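Local coordinates for anaphase-promoting complex subunit cut9 (Schizosaccharomyces pombe, PDB 2XPI), which serves as a tetratricopeptide-repeat subunit of the anaphase-promoting complex, the E3 ubiquitin ligase that controls progression through mitosis and G1, at residues Cys102-Phe105 and Val106-Val110; Lys357-Leu360 and Ile361-Leu365; Leu481-Val484 and Ala485-Ser489. One frame throughout, in Å; residues are numbered along the deposited sequence.

Contact 1: residues Cys102-Phe105 and Val106-Val110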
loop_
_atom_site.group_PDB
_atom_site.type_symbol
_atom_site.label_atom_id
_atom_site.label_comp_id
_atom_site.label_asym_id
_atom_site.label_seq_id
_atom_site.Cartn_x
_atom_site.Cartn_y
_atom_site.Cartn_z
ATOM N N CYS A 102 3.287 2.051 17.278
ATOM C CA CYS A 102 3.248 2.900 18.449
ATOM C C CYS A 102 1.954 3.685 18.586
ATOM O O CYS A 102 1.397 3.779 19.670
ATOM C CB CYS A 102 4.442 3.843 18.446
ATOM S SG CYS A 102 4.353 5.134 19.695
ATOM N N ALA A 103 1.487 4.269 17.498
ATOM C CA ALA A 103 0.242 5.040 17.508
ATOM C C ALA A 103 -0.995 4.172 17.780
ATOM O O ALA A 103 -1.947 4.607 18.425
ATOM C CB ALA A 103 0.081 5.812 16.171
ATOM N N ALA A 104 -0.990 2.959 17.255
ATOM C CA ALA A 104 -2.027 1.980 17.578
ATOM C C ALA A 104 -1.935 1.598 19.045
ATOM O O ALA A 104 -2.946 1.480 19.717
ATOM C CB ALA A 104 -1.896 0.740 16.701
ATOM N N PHE A 105 -0.720 1.424 19.552
ATOM C CA PHE A 105 -0.547 1.074 20.952
ATOM C C PHE A 105 -1.076 2.152 21.890
ATOM O O PHE A 105 -1.774 1.854 22.859
ATOM C CB PHE A 105 0.924 0.798 21.256
ATOM C CG PHE A 105 1.189 0.444 22.687
ATOM C CD1 PHE A 105 0.767 -0.772 23.205
ATOM C CD2 PHE A 105 1.877 1.317 23.517
ATOM C CE1 PHE A 105 1.023 -1.109 24.547
ATOM C CE2 PHE A 105 2.144 0.988 24.845
ATOM C CZ PHE A 105 1.715 -0.223 25.363
ATOM N N VAL A 106 -0.742 3.406 21.610
ATOM C CA VAL A 106 -1.142 4.493 22.502
ATOM C C VAL A 106 -2.603 4.824 22.297
ATOM O O VAL A 106 -3.326 5.068 23.264
ATOM C CB VAL A 106 -0.282 5.755 22.304
ATOM C CG1 VAL A 106 -0.727 6.850 23.230
ATOM C CG2 VAL A 106 1.180 5.427 22.531
ATOM N N GLY A 107 -3.028 4.815 21.029
ATOM C CA GLY A 107 -4.399 5.115 20.653
ATOM C C GLY A 107 -5.395 4.132 21.237
ATOM O O GLY A 107 -6.494 4.506 21.615
ATOM N N GLU A 108 -5.008 2.866 21.301
ATOM C CA GLU A 108 -5.839 1.856 21.929
ATOM C C GLU A 108 -5.986 2.099 23.449
ATOM O O GLU A 108 -7.065 1.896 24.010
ATOM C CB GLU A 108 -5.316 0.444 21.604
ATOM C CG GLU A 108 -5.471 0.043 20.117
ATOM C CD GLU A 108 -4.478 -1.044 19.649
ATOM O OE1 GLU A 108 -3.697 -1.558 20.504
ATOM O OE2 GLU A 108 -4.473 -1.377 18.428
ATOM N N LYS A 109 -4.930 2.560 24.113
ATOM C CA LYS A 109 -5.023 2.832 25.561
ATOM C C LYS A 109 -5.883 4.045 25.945
ATOM O O LYS A 109 -6.593 3.994 26.950
ATOM C CB LYS A 109 -3.645 2.938 26.211
ATOM C CG LYS A 109 -3.141 1.614 26.741
ATOM C CD LYS A 109 -2.057 1.029 25.863
ATOM C CE LYS A 109 -2.233 -0.477 25.714
ATOM N NZ LYS A 109 -3.511 -0.834 24.991
ATOM N N VAL A 110 -5.827 5.121 25.155
ATOM C CA VAL A 110 -6.648 6.312 25.404
ATOM C C VAL A 110 -8.126 6.068 25.137
ATOM O O VAL A 110 -9.002 6.660 25.791
ATOM C CB VAL A 110 -6.278 7.472 24.486
ATOM C CG1 VAL A 110 -6.734 8.757 25.111
ATOM C CG2 VAL A 110 -4.788 7.501 24.213
#

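Contact 2: residues Lys357-Leu360 and Ile361-Leu365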
loop_
_atom_site.group_PDB
_atom_site.type_symbol
_atom_site.label_atom_id
_atom_site.label_comp_id
_atom_site.label_asym_id
_atom_site.label_seq_id
_atom_site.Cartn_x
_atom_site.Cartn_y
_atom_site.Cartn_z
ATOM N N LYS A 357 15.110 12.525 -28.078
ATOM C CA LYS A 357 14.532 12.993 -26.823
ATOM C C LYS A 357 13.328 12.159 -26.405
ATOM O O LYS A 357 13.188 11.836 -25.235
ATOM C CB LYS A 357 14.176 14.479 -26.885
ATOM C CG LYS A 357 15.363 15.407 -27.082
ATOM C CD LYS A 357 15.032 16.778 -26.532
ATOM C CE LYS A 357 16.103 17.821 -26.865
ATOM N NZ LYS A 357 17.466 17.382 -26.451
ATOM N N LEU A 358 12.468 11.815 -27.364
ATOM C CA LEU A 358 11.302 10.961 -27.127
ATOM C C LEU A 358 11.725 9.580 -26.649
ATOM O O LEU A 358 11.042 8.953 -25.829
ATOM C CB LEU A 358 10.514 10.782 -28.424
ATOM C CG LEU A 358 9.178 11.465 -28.726
ATOM C CD1 LEU A 358 8.763 12.435 -27.618
ATOM C CD2 LEU A 358 9.275 12.151 -30.088
ATOM N N TYR A 359 12.839 9.099 -27.191
ATOM C CA TYR A 359 13.367 7.782 -26.845
ATOM C C TYR A 359 13.895 7.703 -25.408
ATOM O O TYR A 359 13.601 6.754 -24.680
ATOM C CB TYR A 359 14.483 7.400 -27.807
ATOM C CG TYR A 359 14.990 5.995 -27.601
ATOM C CD1 TYR A 359 14.255 4.896 -28.061
ATOM C CD2 TYR A 359 16.203 5.758 -26.957
ATOM C CE1 TYR A 359 14.710 3.606 -27.880
ATOM C CE2 TYR A 359 16.673 4.467 -26.777
ATOM C CZ TYR A 359 15.920 3.397 -27.239
ATOM O OH TYR A 359 16.374 2.113 -27.059
ATOM N N LEU A 360 14.684 8.697 -25.014
ATOM C CA LEU A 360 15.207 8.779 -23.654
ATOM C C LEU A 360 14.090 8.851 -22.612
ATOM O O LEU A 360 14.103 8.121 -21.610
ATOM C CB LEU A 360 16.114 10.002 -23.514
ATOM C CG LEU A 360 17.262 10.129 -24.524
ATOM C CD1 LEU A 360 17.910 11.508 -24.426
ATOM C CD2 LEU A 360 18.306 9.003 -24.367
ATOM N N ILE A 361 13.127 9.734 -22.851
ATOM C CA ILE A 361 12.009 9.924 -21.935
ATOM C C ILE A 361 11.160 8.664 -21.765
ATOM O O ILE A 361 10.836 8.258 -20.647
ATOM C CB ILE A 361 11.097 11.060 -22.416
ATOM C CG1 ILE A 361 11.810 12.402 -22.269
ATOM C CG2 ILE A 361 9.804 11.066 -21.628
ATOM C CD1 ILE A 361 11.295 13.454 -23.220
ATOM N N SER A 362 10.783 8.053 -22.878
ATOM C CA SER A 362 9.928 6.881 -22.785
ATOM C C SER A 362 10.631 5.795 -21.974
ATOM O O SER A 362 9.997 5.060 -21.222
ATOM C CB SER A 362 9.496 6.378 -24.173
ATOM O OG SER A 362 10.490 6.610 -25.144
ATOM N N ASN A 363 11.948 5.720 -22.108
ATOM C CA ASN A 363 12.682 4.631 -21.483
ATOM C C ASN A 363 12.818 4.746 -19.977
ATOM O O ASN A 363 12.661 3.750 -19.273
ATOM C CB ASN A 363 14.027 4.383 -22.168
ATOM C CG ASN A 363 13.875 3.563 -23.442
ATOM O OD1 ASN A 363 14.596 3.766 -24.420
ATOM N ND2 ASN A 363 12.906 2.643 -23.442
ATOM N N ASP A 364 13.080 5.939 -19.457
ATOM C CA ASP A 364 13.126 6.033 -18.000
ATOM C C ASP A 364 11.753 6.188 -17.379
ATOM O O ASP A 364 11.595 5.963 -16.181
ATOM C CB ASP A 364 14.132 7.068 -17.468
ATOM C CG ASP A 364 13.695 8.487 -17.691
ATOM O OD1 ASP A 364 13.422 9.207 -16.696
ATOM O OD2 ASP A 364 13.657 8.887 -18.872
ATOM N N LEU A 365 10.762 6.537 -18.193
ATOM C CA LEU A 365 9.385 6.520 -17.727
ATOM C C LEU A 365 8.923 5.076 -17.519
ATOM O O LEU A 365 8.336 4.753 -16.482
ATOM C CB LEU A 365 8.463 7.263 -18.682
ATOM C CG LEU A 365 8.393 8.790 -18.604
ATOM C CD1 LEU A 365 7.354 9.326 -19.594
ATOM C CD2 LEU A 365 8.043 9.230 -17.216
#

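Contact 3: residues Leu481-Val484 and Ala485-Ser489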
loop_
_atom_site.group_PDB
_atom_site.type_symbol
_atom_site.label_atom_id
_atom_site.label_comp_id
_atom_site.label_asym_id
_atom_site.label_seq_id
_atom_site.Cartn_x
_atom_site.Cartn_y
_atom_site.Cartn_z
ATOM N N LEU A 481 -10.425 23.871 -44.180
ATOM C CA LEU A 481 -11.539 24.623 -44.735
ATOM C C LEU A 481 -11.293 24.925 -46.218
ATOM O O LEU A 481 -12.236 25.039 -47.007
ATOM C CB LEU A 481 -11.721 25.929 -43.974
ATOM C CG LEU A 481 -12.467 25.823 -42.656
ATOM C CD1 LEU A 481 -12.198 27.059 -41.803
ATOM C CD2 LEU A 481 -13.954 25.628 -42.935
ATOM N N GLY A 482 -10.017 25.044 -46.585
ATOM C CA GLY A 482 -9.632 25.370 -47.945
ATOM C C GLY A 482 -9.760 24.186 -48.880
ATOM O O GLY A 482 -10.146 24.342 -50.029
ATOM N N VAL A 483 -9.436 22.999 -48.383
ATOM C CA VAL A 483 -9.607 21.777 -49.153
ATOM C C VAL A 483 -11.090 21.490 -49.411
ATOM O O VAL A 483 -11.453 20.777 -50.345
ATOM C CB VAL A 483 -8.962 20.581 -48.440
ATOM C CG1 VAL A 483 -9.350 19.280 -49.123
ATOM C CG2 VAL A 483 -7.457 20.745 -48.432
ATOM N N VAL A 484 -11.942 22.071 -48.581
ATOM C CA VAL A 484 -13.374 21.865 -48.681
ATOM C C VAL A 484 -13.941 22.837 -49.701
ATOM O O VAL A 484 -14.730 22.455 -50.552
ATOM C CB VAL A 484 -14.055 22.000 -47.278
ATOM C CG1 VAL A 484 -15.449 22.579 -47.366
ATOM C CG2 VAL A 484 -14.067 20.661 -46.577
ATOM N N ALA A 485 -13.522 24.092 -49.636
ATOM C CA ALA A 485 -13.969 25.065 -50.620
ATOM C C ALA A 485 -13.502 24.644 -52.003
ATOM O O ALA A 485 -14.187 24.850 -52.976
ATOM C CB ALA A 485 -13.440 26.432 -50.283
ATOM N N PHE A 486 -12.320 24.051 -52.081
ATOM C CA PHE A 486 -11.782 23.564 -53.337
ATOM C C PHE A 486 -12.562 22.342 -53.818
ATOM O O PHE A 486 -12.699 22.121 -55.014
ATOM C CB PHE A 486 -10.290 23.242 -53.174
ATOM C CG PHE A 486 -9.653 22.616 -54.389
ATOM C CD1 PHE A 486 -9.785 21.258 -54.640
ATOM C CD2 PHE A 486 -8.900 23.375 -55.263
ATOM C CE1 PHE A 486 -9.194 20.670 -55.762
ATOM C CE2 PHE A 486 -8.299 22.795 -56.387
ATOM C CZ PHE A 486 -8.451 21.438 -56.627
ATOM N N ASN A 487 -13.082 21.551 -52.891
ATOM C CA ASN A 487 -13.846 20.364 -53.259
ATOM C C ASN A 487 -15.257 20.680 -53.739
ATOM O O ASN A 487 -15.745 20.055 -54.678
ATOM C CB ASN A 487 -13.830 19.328 -52.140
ATOM C CG ASN A 487 -12.560 18.523 -52.145
ATOM O OD1 ASN A 487 -12.023 18.208 -53.205
ATOM N ND2 ASN A 487 -12.053 18.201 -50.965
ATOM N N LYS A 488 -15.901 21.662 -53.115
ATOM C CA LYS A 488 -16.958 22.391 -53.799
ATOM C C LYS A 488 -16.174 23.078 -54.913
ATOM O O LYS A 488 -14.989 22.807 -55.082
ATOM C CB LYS A 488 -17.595 23.404 -52.852
ATOM C CG LYS A 488 -17.523 22.970 -51.392
ATOM C CD LYS A 488 -18.728 23.426 -50.571
ATOM C CE LYS A 488 -18.673 22.878 -49.140
ATOM N NZ LYS A 488 -19.944 23.084 -48.373
ATOM N N SER A 489 -16.758 23.966 -55.690
ATOM C CA SER A 489 -15.871 24.634 -56.637
ATOM C C SER A 489 -15.693 26.117 -56.354
ATOM O O SER A 489 -15.918 26.962 -57.213
ATOM C CB SER A 489 -16.274 24.359 -58.081
ATOM O OG SER A 489 -15.583 23.205 -58.542
#

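Contact 1: residues Cys102-Phe105 and Val106-Val110
Lys-109 folds back over the aromatic ring of Phe-105, one helical turn earlier in helix 100-114. Its CB lies on the flank of the helix near the carbonyl oxygen of Phe-105, and CG keeps close to the same oxygen. Bends at chi2 (105°) and chi3 then turn the chain across the ring. CD stands over one face, 4.1 Å from the ring centroid and displaced toward the rim, in a CH-pi contact. CE follows, 3.5 Å from CE1 of Phe-105, and NZ ends in a salt bridge to Asp-306 of the second subunit. The ring is presented to this chain because CG of Phe-105 stands anti to the backbone N (chi1 179°).

Round the helix, the backbone keeps its i to i+4 pattern. Val-106 N donates to Cys-102 O at 2.9 Å, and Gly-107 N to Ala-103 O at 2.8 Å; the bond from Lys-109 N to Phe-105 O is weak. CG2 of Val-106 leans back toward the preceding turn, 4.3 Å from SG of Cys-102, in a loose apolar contact. Glu-108 runs alongside Ala-104, with OE2 3.8 Å from CB of Ala-104; the same oxygen is hydrogen-bonded to the hydroxyl of Tyr-127.

This is the second helix of TPR 1, and its faces have different neighbours. Cys-102, Ala-103 and Val-106 pack on helix 83-96 through Trp-90 and Ala-94, while Ala-103, Ala-104 and Glu-108 meet Val-126 and Leu-123 of helix 117-129. Phe-105 and Lys-109 face the second subunit, where the Phe-105 ring stacks with Tyr-234, in keeping with the part that TPR 1-7 play in homodimerization.

Contact 2: residues Lys357-Leu360 and Ile361-Leu365
Helix 355-368, the second helix of TPR 8, carries Tyr-359 and Asn-363 on successive turns, with the amide of Asn-363 set over the phenol ring. OD1 of Asn-363 is the atom that meets the ring, lying above one face, offset toward the rim and 3.1 Å from CZ of Tyr-359. The amide stands almost upright on the ring, the two planes being 88° apart, so the carbonyl oxygen approaches the face without the amide stacking flat on it. A chi1 of -174° swings the Tyr-359 ring to the carbonyl side of its residue, out from the helix beside the next turn.

One residue back, Ser-362 turns its hydroxyl onto the helix itself. OG donates to Leu-358 O at 2.5 Å, and the backbone N of Ser-362 donates to the same oxygen at 3.1 Å, so a single carbonyl accepts two bonds. The serine hydroxyl is thereby satisfied within its own helix, on the side that packs against Val-379. Ile-361 runs CG1 and CD1 back past the Lys-357 carbonyl, whose oxygen accepts Ile-361 N at 3.2 Å in a fairly straight bond (168° at the hydrogen).

Helix 342-352 receives Ile-361 and Leu-358, Leu-349 touching both, while Leu-358 also reaches Ile-381 and Tyr-382 of helix 373-385. Tyr-382 meets the Tyr-359 ring edge-to-face. A second helix that packs on its own partner helix and on the first helix of the following repeat is the usual arrangement of tetratricopeptide repeats.

Contact 3: residues Leu481-Val484 and Ala485-Ser489
Leu-481 and Ala-485 meet through the backbone, Ala-485 N donating to Leu-481 O at 3.1 Å. The CB of Ala-485 lies 3.8 Å from that same oxygen. At the next position, Gly-482 O accepts the amide of Phe-486 at 3.0 Å. The CB of Phe-486 approaches this carbonyl too, but with chi1 near 180° (175°) the ring is carried off from residues 481-484.

Val-483 and Asn-487 come next and run alongside each other in the same direction. The carboxamide of Asn-487 folds back toward the preceding turn, with ND2 3.4 Å from CG1 of Val-483. The angle from ND2 to Val-483 O is too poor for a hydrogen bond, and the bond from Asn-487 N to this oxygen is itself weak.

Val-484 ends the first segment, paired with Lys-488. Its carbonyl oxygen takes the amide of Lys-488 at 2.9 Å, a nearly straight bond with an N-H...O angle of 165°, and a second, weak one from Asn-487 N. The aliphatic chain of Lys-488 doubles back beside the valine, and CE reaches CG1 of Val-484 at 3.7 Å. Lys-488 and Ser-489 lie in the loop between helices 475-487 and 491-507.

Within TPR 12, Leu-481, Ala-485 and Phe-486 touch helix 491-507, the second helix of the repeat. Leu-481 also packs on helix 457-470, and Val-483 and Val-484 share Met-452 of helix 442-454. Toward the following repeat, Val-483 and Phe-486 meet helix 516-528, and both also pack on apolar side chains of another protein's chain.

The three contacts follow one another along the chain, in TPR 1, TPR 8 and TPR 12, and none touches another. Contacts 1 and 2 have centres about 47 Å apart, contacts 2 and 3 about 41 Å, and contacts 1 and 3 about 75 Å, the last pair on opposite sides of the chain's centre. Contacts 1 and 2 each lie within the second helix of a repeat, whereas contact 3 runs from the first helix of TPR 12 into the loop after it. Together they sample an all-helical array with separate functional regions, since contact 1 belongs to the homodimerizing repeats 1-7, while contacts 2 and 3 fall in repeats that bind hcn1.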